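Local coordinates for zinc transport protein ZntB (Vibrio parahaemolyticus RIMD 2210633, PDB 3CK6) that probably takes up zinc across the inner membrane as a zinc:proton symporter, its cytoplasmic domain forming a funnel-shaped homopentamer that binds chloride ions, at residues T24-I28 / W46-N50; W33-L39 / A106-K112; I142-N146 / F214-I219; I149-L153 / R221-I226. The protein carries 1 engineered substitution. All blocks are in the same frame, centred on the assembly; numbering follows the deposited sequence.

How the contacts relate
Contacts 1 and 2 belong to the alpha/beta part of the cytoplasmic domain, contacts 3 and 4 to its long helices. Contact 2 joins two neighbouring strands of the mixed sheet, and contact 1, about 12 Å away centre to centre, holds a loop against helix 43-49 beside it; Tyr34 and Ile108 of the sheet touch Trp46 and Leu47 of the helix. Their segments alternate along the chain, and both contacts close before contact 3 opens. Contacts 3 and 4 are successive levels, centres about 10 Å apart, of the pairing between helices 134-161 and 209-246. Both also meet a second subunit, through helix 209-246, which thus takes part in the pentamer interface.

Contact 1. Residues T24-I28 / W46-N50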
# COMPACT_ATOMS: atom_id res chain seq x y z
N THR E 24 -15.78 46.85 4.11
CA THR E 24 -16.38 47.17 2.81
C THR E 24 -15.79 46.30 1.70
O THR E 24 -14.57 46.10 1.64
CB THR E 24 -16.17 48.64 2.44
OG1 THR E 24 -16.78 49.47 3.43
CG2 THR E 24 -16.80 48.97 1.07
N ALA E 25 -16.68 45.80 0.83
CA ALA E 25 -16.32 45.00 -0.34
C ALA E 25 -15.53 45.86 -1.32
O ALA E 25 -16.12 46.59 -2.15
CB ALA E 25 -17.55 44.43 -1.00
N GLU E 26 -14.21 45.81 -1.20
CA GLU E 26 -13.34 46.65 -2.04
C GLU E 26 -12.44 45.78 -2.93
O GLU E 26 -12.76 44.61 -3.20
CB GLU E 26 -12.55 47.61 -1.15
CG GLU E 26 -13.43 48.45 -0.19
CD GLU E 26 -12.73 49.65 0.46
OE1 GLU E 26 -11.62 49.46 1.05
OE2 GLU E 26 -13.29 50.77 0.40
N HIS E 27 -11.35 46.34 -3.41
CA HIS E 27 -10.36 45.59 -4.17
C HIS E 27 -9.38 44.96 -3.18
O HIS E 27 -8.91 45.63 -2.26
CB HIS E 27 -9.64 46.55 -5.14
CG HIS E 27 -8.79 45.87 -6.16
ND1 HIS E 27 -7.74 45.04 -5.82
CD2 HIS E 27 -8.80 45.93 -7.51
CE1 HIS E 27 -7.15 44.61 -6.93
NE2 HIS E 27 -7.78 45.12 -7.97
N ILE E 28 -9.07 43.68 -3.37
CA ILE E 28 -8.11 43.00 -2.49
C ILE E 28 -6.67 43.55 -2.67
O ILE E 28 -6.29 44.06 -3.75
CB ILE E 28 -8.16 41.45 -2.60
CG1 ILE E 28 -7.49 40.95 -3.88
CG2 ILE E 28 -9.63 40.93 -2.51
CD1 ILE E 28 -7.11 39.49 -3.83
N TRP E 46 -17.97 39.58 -5.38
CA TRP E 46 -16.73 40.18 -4.91
C TRP E 46 -15.51 39.44 -5.45
O TRP E 46 -14.59 40.07 -5.98
CB TRP E 46 -16.73 40.19 -3.39
CG TRP E 46 -15.56 40.85 -2.78
CD1 TRP E 46 -15.26 42.18 -2.77
CD2 TRP E 46 -14.52 40.20 -2.03
NE1 TRP E 46 -14.09 42.40 -2.08
CE2 TRP E 46 -13.61 41.20 -1.62
CE3 TRP E 46 -14.27 38.87 -1.69
CZ2 TRP E 46 -12.49 40.91 -0.86
CZ3 TRP E 46 -13.14 38.58 -0.94
CH2 TRP E 46 -12.25 39.61 -0.54
N LEU E 47 -15.51 38.11 -5.34
CA LEU E 47 -14.39 37.28 -5.82
C LEU E 47 -14.15 37.44 -7.32
O LEU E 47 -13.01 37.63 -7.77
CB LEU E 47 -14.63 35.81 -5.45
CG LEU E 47 -14.49 35.47 -3.96
CD1 LEU E 47 -14.99 34.08 -3.67
CD2 LEU E 47 -13.05 35.62 -3.47
N GLU E 48 -15.23 37.40 -8.09
CA GLU E 48 -15.15 37.58 -9.54
C GLU E 48 -14.79 39.01 -9.95
O GLU E 48 -13.98 39.20 -10.86
CB GLU E 48 -16.42 37.08 -10.24
CG GLU E 48 -16.53 35.56 -10.16
CD GLU E 48 -17.83 34.99 -10.72
OE1 GLU E 48 -18.04 33.76 -10.56
OE2 GLU E 48 -18.64 35.74 -11.29
N ASP E 49 -15.34 40.00 -9.26
CA ASP E 49 -14.95 41.40 -9.47
C ASP E 49 -13.44 41.59 -9.29
O ASP E 49 -12.82 42.41 -9.96
CB ASP E 49 -15.70 42.34 -8.52
CG ASP E 49 -17.12 42.69 -8.99
OD1 ASP E 49 -17.51 42.38 -10.15
OD2 ASP E 49 -17.85 43.28 -8.17
N ASN E 50 -12.87 40.79 -8.39
CA ASN E 50 -11.45 40.79 -8.06
C ASN E 50 -10.67 39.80 -8.92
O ASN E 50 -9.50 39.48 -8.64
CB ASN E 50 -11.27 40.51 -6.56
CG ASN E 50 -11.35 41.78 -5.73
OD1 ASN E 50 -10.42 42.58 -5.74
ND2 ASN E 50 -12.46 41.97 -5.02
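Glu26 O lies at the edge of the Trp46 indole, close to NE1, while ND2 of Asn50 sits over one face of that ring, displaced toward its rim. Ala25 CB and Ile28 CG2 come in obliquely, the latter as close as 3.3 Å to Trp46 CZ2. The His27 imidazole has Asn50 OD1 over one face, the amide plane standing 84° to the ring. Glu26 O accepts two hydrogen bonds of different quality: the one from Trp46 NE1 is short at 2.8 Å but bent to 132°, whereas Asn50 ND2, at 3.2 Å, makes an almost perfectly straight one in the carbonyl plane. The loop that leads from strand 19-20 to strand 32-37 runs past the C-terminal end of helix 43-49, in the alpha/beta part of this CorA-family cytoplasmic domain. Asn50, first residue beyond the helix, bridges the two. Its ND2 also turns back to Trp46 O (3.0 Å), reaching that oxygen from the face opposite to the Asn50 backbone N. Its OD1 takes the backbone N of Ile28 at 2.9 Å, from above the amide plane, so both ends of the amide are held. On the loop itself, His27 ND1 donates to Ile28 O. Phe6 and Tyr34 also meet the indole.

Contact 2. Residues W33-L39 / A106-K112; sequences WYHCERL and ALISTRK
Arg111 grips the Glu37 carboxylate side-on, NE donating to Glu37 OE1 and NH2 to Glu37 OE2, each bond 2.9 Å long. The guanidinium comes from above the carboxylate rather than in its plane, the two planes being 68° apart. A water bridges Glu37 OE1, Leu39 N and Arg111 O at the ends of the strands. Further along the same face, Ser109 OG lies at the edges of two rings: Trp33 NE1 donates to it at 2.9 Å, and His35 ND1 shares a hydrogen bond with it at 2.7 Å. A Ser109 chi1 of 61° puts the hydroxyl between backbone N and carbonyl carbon, where both rings can reach it. Beneath these side chains the backbones form a parallel ladder, from Tyr34 N to Leu107 O (2.9 Å) through Cys36 to Arg38 N and Arg111 O (2.8 Å). Strands 32-37 and 106-111 are adjacent inside the mixed sheet, with strands 7-12 and 96-103 flanking them. On the face of Tyr34, Cys36, Ile108 and Thr110, Arg38 NH2 is hydrogen-bonded to Ser97 O and only weakly to Thr110 OG1, which itself bonds to Arg99 O. Packing completes the contact: Ala106 CB meets the Tyr34 ring edge 3.9 Å from CE2, the ring stacking also on His10, while helix 116-126 covers Trp33 and His35 on the other face.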
# COMPACT_ATOMS: atom_id res chain seq x y z
N TRP E 33 -5.56 40.04 4.94
CA TRP E 33 -6.38 38.87 5.22
C TRP E 33 -7.85 39.28 5.24
O TRP E 33 -8.22 40.26 5.89
CB TRP E 33 -5.99 38.24 6.56
CG TRP E 33 -6.87 37.10 6.99
CD1 TRP E 33 -7.40 36.10 6.20
CD2 TRP E 33 -7.31 36.82 8.33
NE1 TRP E 33 -8.13 35.22 6.97
CE2 TRP E 33 -8.08 35.64 8.28
CE3 TRP E 33 -7.09 37.45 9.57
CZ2 TRP E 33 -8.68 35.08 9.43
CZ3 TRP E 33 -7.69 36.87 10.73
CH2 TRP E 33 -8.46 35.70 10.64
N TYR E 34 -8.66 38.55 4.49
CA TYR E 34 -10.10 38.76 4.40
C TYR E 34 -10.76 37.47 4.90
O TYR E 34 -10.59 36.41 4.30
CB TYR E 34 -10.51 39.04 2.95
CG TYR E 34 -9.74 40.18 2.32
CD1 TYR E 34 -10.23 41.49 2.37
CD2 TYR E 34 -8.50 39.97 1.72
CE1 TYR E 34 -9.51 42.56 1.83
CE2 TYR E 34 -7.77 41.03 1.19
CZ TYR E 34 -8.30 42.32 1.23
OH TYR E 34 -7.56 43.37 0.71
N HIS E 35 -11.49 37.56 6.01
CA HIS E 35 -12.23 36.41 6.52
C HIS E 35 -13.70 36.62 6.16
O HIS E 35 -14.26 37.67 6.50
CB HIS E 35 -12.06 36.31 8.04
CG HIS E 35 -12.57 35.04 8.62
ND1 HIS E 35 -12.19 33.81 8.14
CD2 HIS E 35 -13.40 34.81 9.66
CE1 HIS E 35 -12.78 32.86 8.86
NE2 HIS E 35 -13.52 33.44 9.78
N CYS E 36 -14.30 35.65 5.47
CA CYS E 36 -15.63 35.83 4.84
C CYS E 36 -16.65 34.72 5.12
O CYS E 36 -16.28 33.58 5.40
CB CYS E 36 -15.50 35.96 3.32
SG CYS E 36 -14.26 37.17 2.81
N GLU E 37 -17.93 35.09 5.01
CA GLU E 37 -19.05 34.15 5.04
C GLU E 37 -19.21 33.48 3.67
O GLU E 37 -19.52 34.14 2.68
CB GLU E 37 -20.35 34.86 5.45
CG GLU E 37 -20.34 35.51 6.85
CD GLU E 37 -20.57 34.52 7.99
OE1 GLU E 37 -20.32 33.31 7.81
OE2 GLU E 37 -21.01 34.97 9.08
N ARG E 38 -18.98 32.18 3.61
CA ARG E 38 -19.03 31.46 2.35
C ARG E 38 -20.44 31.43 1.73
O ARG E 38 -20.57 31.40 0.50
CB ARG E 38 -18.49 30.04 2.54
CG ARG E 38 -18.49 29.17 1.29
CD ARG E 38 -17.48 28.03 1.41
NE ARG E 38 -17.93 27.01 2.37
CZ ARG E 38 -17.32 26.75 3.52
NH1 ARG E 38 -17.82 25.81 4.31
NH2 ARG E 38 -16.22 27.43 3.89
N LEU E 39 -21.48 31.46 2.57
CA LEU E 39 -22.86 31.33 2.09
C LEU E 39 -23.58 32.64 1.79
O LEU E 39 -24.74 32.64 1.40
CB LEU E 39 -23.71 30.48 3.05
CG LEU E 39 -23.27 29.02 3.20
CD1 LEU E 39 -24.19 28.27 4.17
CD2 LEU E 39 -23.20 28.30 1.85
N ALA E 106 -2.83 38.02 -1.25
CA ALA E 106 -3.79 38.14 -0.15
C ALA E 106 -4.28 36.77 0.28
O ALA E 106 -4.37 35.85 -0.54
CB ALA E 106 -4.98 38.98 -0.57
N LEU E 107 -4.65 36.67 1.55
CA LEU E 107 -5.23 35.46 2.09
C LEU E 107 -6.71 35.70 2.28
O LEU E 107 -7.08 36.59 3.03
CB LEU E 107 -4.60 35.15 3.44
CG LEU E 107 -4.00 33.79 3.80
CD1 LEU E 107 -4.68 33.22 5.07
CD2 LEU E 107 -3.95 32.78 2.63
N ILE E 108 -7.54 34.93 1.59
CA ILE E 108 -8.99 34.99 1.72
C ILE E 108 -9.45 33.65 2.30
O ILE E 108 -9.25 32.60 1.68
CB ILE E 108 -9.70 35.19 0.35
CG1 ILE E 108 -9.22 36.45 -0.37
CG2 ILE E 108 -11.21 35.23 0.52
CD1 ILE E 108 -9.73 36.50 -1.84
N SER E 109 -10.03 33.70 3.49
CA SER E 109 -10.59 32.50 4.10
C SER E 109 -12.10 32.61 4.18
O SER E 109 -12.64 33.71 4.37
CB SER E 109 -9.97 32.23 5.48
OG SER E 109 -10.23 33.29 6.37
N THR E 110 -12.78 31.47 4.01
CA THR E 110 -14.23 31.44 3.96
C THR E 110 -14.72 30.38 4.94
O THR E 110 -14.07 29.34 5.14
CB THR E 110 -14.82 31.14 2.54
OG1 THR E 110 -14.56 29.77 2.17
CG2 THR E 110 -14.29 32.10 1.47
N ARG E 111 -15.84 30.68 5.59
CA ARG E 111 -16.40 29.79 6.58
C ARG E 111 -17.92 29.66 6.39
O ARG E 111 -18.56 30.52 5.78
CB ARG E 111 -16.09 30.32 8.00
CG ARG E 111 -16.80 31.64 8.34
CD ARG E 111 -17.59 31.48 9.61
NE ARG E 111 -18.49 32.59 9.93
CZ ARG E 111 -18.28 33.43 10.95
NH1 ARG E 111 -17.20 33.30 11.72
NH2 ARG E 111 -19.15 34.40 11.20
N LYS E 112 -18.48 28.59 6.93
CA LYS E 112 -19.92 28.43 6.99
C LYS E 112 -20.36 28.73 8.43
O LYS E 112 -21.28 29.48 8.66
CB LYS E 112 -20.33 27.01 6.59
CG LYS E 112 -21.85 26.71 6.81
CD LYS E 112 -22.31 25.56 5.92
CE LYS E 112 -22.21 24.22 6.63
NZ LYS E 112 -22.95 23.15 5.88
O HOH W 1 -21.50 31.47 5.56
O HOH W 2 -21.62 31.86 9.37

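Contact 3. Residues I142-N146 / F214-I219; sequences IEGLN and FAHNNI
Glu143 folds its carboxylate over Ala215, where two long helices of the cytoplasmic domain, 134-161 and 209-246, run side by side in the same general direction; the segments 142-146 and 214-219 are inclined at 23°. This is the tight part of the contact: the small Ala215 side chain lets the backbones draw near, the CA atoms of Glu143 and Ala215 standing 5.9 Å apart. A bend at chi2 (-82°) brings the Glu143 chain across, with CD 3.6 Å from Ala215 CB. Its OE1 then takes two amide donors, one from each helix. Asn218 ND2 comes to Glu143 OE1 at 3.1 Å, on the syn lone pair of that oxygen, nearly straight and in its own amide plane, with a weak second bond to Glu143 OE2. Asn146 ND2, one turn after Glu143 on the same helix, reaches OE1 from above the carboxylate plane at 3.2 Å. The two amides stand almost perpendicular to each other, and the pair of donors probably stabilises the negative charge of the carboxylate.

The pairing is looser at Ile142, which meets Ala215 through CG2 alone, 4.0 Å from CB, and also packs against Ile194 and Leu197 of helix 173-199. The tight Glu143-Asn218 pair itself borders the more open side, both residues being partly exposed. Phe214 leads its ring away to stack on His59 of a second subunit, where Asn217 OD1 bonds to Arg66 of that same chain. Back between the helices, Asn146 OD1 faces Ile219, coming to rest 3.7 Å from its CD1.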
# COMPACT_ATOMS: atom_id res chain seq x y z
N ILE E 142 -3.64 26.48 10.61
CA ILE E 142 -3.38 25.04 10.51
C ILE E 142 -3.16 24.44 11.91
O ILE E 142 -3.85 23.49 12.30
CB ILE E 142 -2.21 24.74 9.51
CG1 ILE E 142 -2.62 25.09 8.08
CG2 ILE E 142 -1.77 23.29 9.59
CD1 ILE E 142 -1.45 25.27 7.12
N GLU E 143 -2.23 25.01 12.68
CA GLU E 143 -1.97 24.51 14.03
C GLU E 143 -3.16 24.71 14.99
O GLU E 143 -3.38 23.88 15.88
CB GLU E 143 -0.70 25.11 14.63
CG GLU E 143 0.59 24.63 13.97
CD GLU E 143 1.08 23.27 14.50
OE1 GLU E 143 0.26 22.32 14.65
OE2 GLU E 143 2.32 23.13 14.74
N GLY E 144 -3.90 25.80 14.83
CA GLY E 144 -5.07 26.03 15.67
C GLY E 144 -6.10 24.93 15.49
O GLY E 144 -6.62 24.39 16.46
N LEU E 145 -6.39 24.61 14.22
CA LEU E 145 -7.30 23.51 13.85
C LEU E 145 -6.83 22.15 14.40
O LEU E 145 -7.65 21.40 14.95
CB LEU E 145 -7.51 23.47 12.33
CG LEU E 145 -8.29 24.62 11.67
CD1 LEU E 145 -8.22 24.52 10.15
CD2 LEU E 145 -9.73 24.67 12.15
N ASN E 146 -5.53 21.85 14.27
CA ASN E 146 -4.91 20.67 14.92
C ASN E 146 -5.16 20.64 16.43
O ASN E 146 -5.62 19.62 16.96
CB ASN E 146 -3.38 20.65 14.72
CG ASN E 146 -2.96 20.20 13.33
OD1 ASN E 146 -3.77 19.63 12.59
ND2 ASN E 146 -1.67 20.45 12.97
N PHE E 214 6.62 20.85 11.64
CA PHE E 214 6.00 20.56 12.94
C PHE E 214 4.47 20.43 12.84
O PHE E 214 3.88 19.54 13.46
CB PHE E 214 6.37 21.63 13.98
CG PHE E 214 7.87 21.81 14.19
CD1 PHE E 214 8.74 20.73 14.10
CD2 PHE E 214 8.39 23.06 14.49
CE1 PHE E 214 10.12 20.90 14.28
CE2 PHE E 214 9.77 23.24 14.68
CZ PHE E 214 10.63 22.16 14.57
N ALA E 215 3.83 21.31 12.07
CA ALA E 215 2.37 21.21 11.83
C ALA E 215 2.00 19.92 11.09
O ALA E 215 1.03 19.25 11.44
CB ALA E 215 1.84 22.44 11.09
N HIS E 216 2.79 19.56 10.09
CA HIS E 216 2.63 18.27 9.41
C HIS E 216 2.83 17.06 10.36
O HIS E 216 2.07 16.10 10.29
CB HIS E 216 3.59 18.18 8.21
CG HIS E 216 3.38 16.95 7.39
ND1 HIS E 216 4.40 16.11 7.02
CD2 HIS E 216 2.24 16.39 6.90
CE1 HIS E 216 3.92 15.09 6.34
NE2 HIS E 216 2.61 15.24 6.24
N ASN E 217 3.86 17.12 11.20
CA ASN E 217 4.10 16.08 12.20
C ASN E 217 2.91 15.96 13.16
O ASN E 217 2.49 14.85 13.50
CB ASN E 217 5.38 16.31 12.98
CG ASN E 217 5.86 15.05 13.70
OD1 ASN E 217 5.93 13.98 13.11
ND2 ASN E 217 6.19 15.18 14.99
N ASN E 218 2.36 17.10 13.58
CA ASN E 218 1.15 17.08 14.42
C ASN E 218 -0.07 16.42 13.80
O ASN E 218 -0.78 15.67 14.48
CB ASN E 218 0.82 18.48 14.95
CG ASN E 218 1.81 18.95 16.00
OD1 ASN E 218 2.43 18.13 16.66
ND2 ASN E 218 2.00 20.27 16.13
N ILE E 219 -0.36 16.72 12.53
CA ILE E 219 -1.54 16.10 11.87
C ILE E 219 -1.29 14.58 11.68
O ILE E 219 -2.19 13.79 11.86
CB ILE E 219 -1.96 16.80 10.55
CG1 ILE E 219 -3.27 16.17 9.98
CG2 ILE E 219 -0.87 16.76 9.52
CD1 ILE E 219 -4.51 16.55 10.77

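Contact 4. Residues I149-L153 / R221-I226; sequences IDLYL and RINETI
Arg221 starts out with CG anti to the backbone N (chi1 170°), and a bend at chi3 (59°) then turns the guanidinium across to Asp150 on the other helix. The two groups meet end-on as a bidentate salt bridge. NH1 of Arg221 donates to Asp150 OD2 at 2.7 Å, on the syn lone pair, and NH2 of Arg221 donates to Asp150 OD1 at 2.9 Å, also from the syn side but somewhat out of the carboxylate plane. Carboxylate and guanidinium lie only 27° from coplanar, and both bonds are nearly straight, so the rotation of each group is well fixed. Asp150 and Arg221 are partly exposed, and the bridge borders an apolar seam. Ile222 lies under it, its CG1 3.6 Å from Asp150 OD1. The CG2 branch of Ile222 is shared by Ile149 CG2, at 3.8 Å, and by Leu153 CD1, at 3.7 Å. One turn further on, Leu153 spreads both methyl groups against Ile226, with CD2 4.0 Å from CG1.

The seam joins helices 134-161 and 209-246, which run side by side in this stalk-like bundle of long helices. Helix 173-199 packs against both, with Ile187 on Ile149 and Ile183 on Ile226. Beyond helix 209-246 lies a second subunit of the pentamer, whose Arg185 bonds to Thr225 OG1 and whose Arg66 forms a salt bridge with Glu224.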
# COMPACT_ATOMS: atom_id res chain seq x y z
N ILE E 149 -8.67 19.72 17.33
CA ILE E 149 -8.91 18.30 17.07
C ILE E 149 -8.31 17.45 18.20
O ILE E 149 -8.97 16.54 18.72
CB ILE E 149 -8.36 17.84 15.69
CG1 ILE E 149 -9.17 18.47 14.54
CG2 ILE E 149 -8.43 16.31 15.58
CD1 ILE E 149 -8.50 18.40 13.16
N ASP E 150 -7.08 17.78 18.60
CA ASP E 150 -6.46 17.13 19.76
C ASP E 150 -7.37 17.20 20.98
O ASP E 150 -7.56 16.19 21.65
CB ASP E 150 -5.10 17.74 20.10
CG ASP E 150 -3.94 17.07 19.38
OD1 ASP E 150 -4.02 15.84 19.15
OD2 ASP E 150 -2.94 17.77 19.05
N LEU E 151 -7.91 18.38 21.28
CA LEU E 151 -8.76 18.57 22.46
C LEU E 151 -9.98 17.67 22.39
O LEU E 151 -10.35 17.05 23.40
CB LEU E 151 -9.20 20.03 22.66
CG LEU E 151 -8.24 20.97 23.41
CD1 LEU E 151 -8.51 22.44 23.09
CD2 LEU E 151 -8.23 20.73 24.95
N TYR E 152 -10.60 17.58 21.21
CA TYR E 152 -11.74 16.68 21.03
C TYR E 152 -11.33 15.21 21.20
O TYR E 152 -12.02 14.44 21.87
CB TYR E 152 -12.42 16.90 19.68
CG TYR E 152 -13.56 15.94 19.39
CD1 TYR E 152 -14.73 15.97 20.14
CD2 TYR E 152 -13.45 15.01 18.36
CE1 TYR E 152 -15.77 15.08 19.87
CE2 TYR E 152 -14.49 14.13 18.08
CZ TYR E 152 -15.63 14.17 18.83
OH TYR E 152 -16.65 13.28 18.55
N LEU E 153 -10.21 14.83 20.59
CA LEU E 153 -9.71 13.46 20.72
C LEU E 153 -9.50 13.05 22.18
O LEU E 153 -9.72 11.89 22.52
CB LEU E 153 -8.45 13.22 19.89
CG LEU E 153 -8.71 13.04 18.40
CD1 LEU E 153 -7.40 12.96 17.60
CD2 LEU E 153 -9.63 11.82 18.12
N ARG E 221 0.60 12.69 13.66
CA ARG E 221 0.34 12.16 15.01
C ARG E 221 -1.16 11.97 15.28
O ARG E 221 -1.58 10.93 15.80
CB ARG E 221 0.97 13.04 16.10
CG ARG E 221 0.51 12.64 17.55
CD ARG E 221 1.20 13.58 18.59
NE ARG E 221 0.87 14.99 18.33
CZ ARG E 221 -0.33 15.54 18.53
NH1 ARG E 221 -0.51 16.83 18.24
NH2 ARG E 221 -1.34 14.83 19.01
N ILE E 222 -1.96 12.99 14.93
CA ILE E 222 -3.43 12.88 15.06
C ILE E 222 -3.98 11.64 14.35
O ILE E 222 -4.73 10.85 14.97
CB ILE E 222 -4.15 14.20 14.65
CG1 ILE E 222 -3.76 15.32 15.64
CG2 ILE E 222 -5.69 13.99 14.49
CD1 ILE E 222 -4.26 16.72 15.27
N ASN E 223 -3.61 11.46 13.08
CA ASN E 223 -4.05 10.29 12.29
C ASN E 223 -3.66 8.97 12.94
O ASN E 223 -4.47 8.05 13.00
CB ASN E 223 -3.54 10.36 10.85
CG ASN E 223 -4.46 11.15 9.94
OD1 ASN E 223 -5.55 10.70 9.62
ND2 ASN E 223 -4.04 12.35 9.56
N GLU E 224 -2.43 8.87 13.43
CA GLU E 224 -1.99 7.67 14.14
C GLU E 224 -2.75 7.41 15.43
O GLU E 224 -3.02 6.27 15.76
CB GLU E 224 -0.50 7.69 14.41
CG GLU E 224 0.30 7.73 13.10
CD GLU E 224 1.78 8.00 13.27
OE1 GLU E 224 2.25 8.49 14.34
OE2 GLU E 224 2.50 7.72 12.28
N THR E 225 -3.08 8.47 16.15
CA THR E 225 -3.85 8.37 17.39
C THR E 225 -5.26 7.85 17.13
O THR E 225 -5.76 6.97 17.85
CB THR E 225 -3.88 9.72 18.14
OG1 THR E 225 -2.61 9.94 18.73
CG2 THR E 225 -4.91 9.66 19.27
N ILE E 226 -5.90 8.41 16.10
CA ILE E 226 -7.20 7.92 15.63
C ILE E 226 -7.18 6.42 15.34
O ILE E 226 -8.07 5.70 15.78
CB ILE E 226 -7.70 8.73 14.40
CG1 ILE E 226 -8.09 10.15 14.85
CG2 ILE E 226 -8.94 8.04 13.73
CD1 ILE E 226 -8.54 11.01 13.74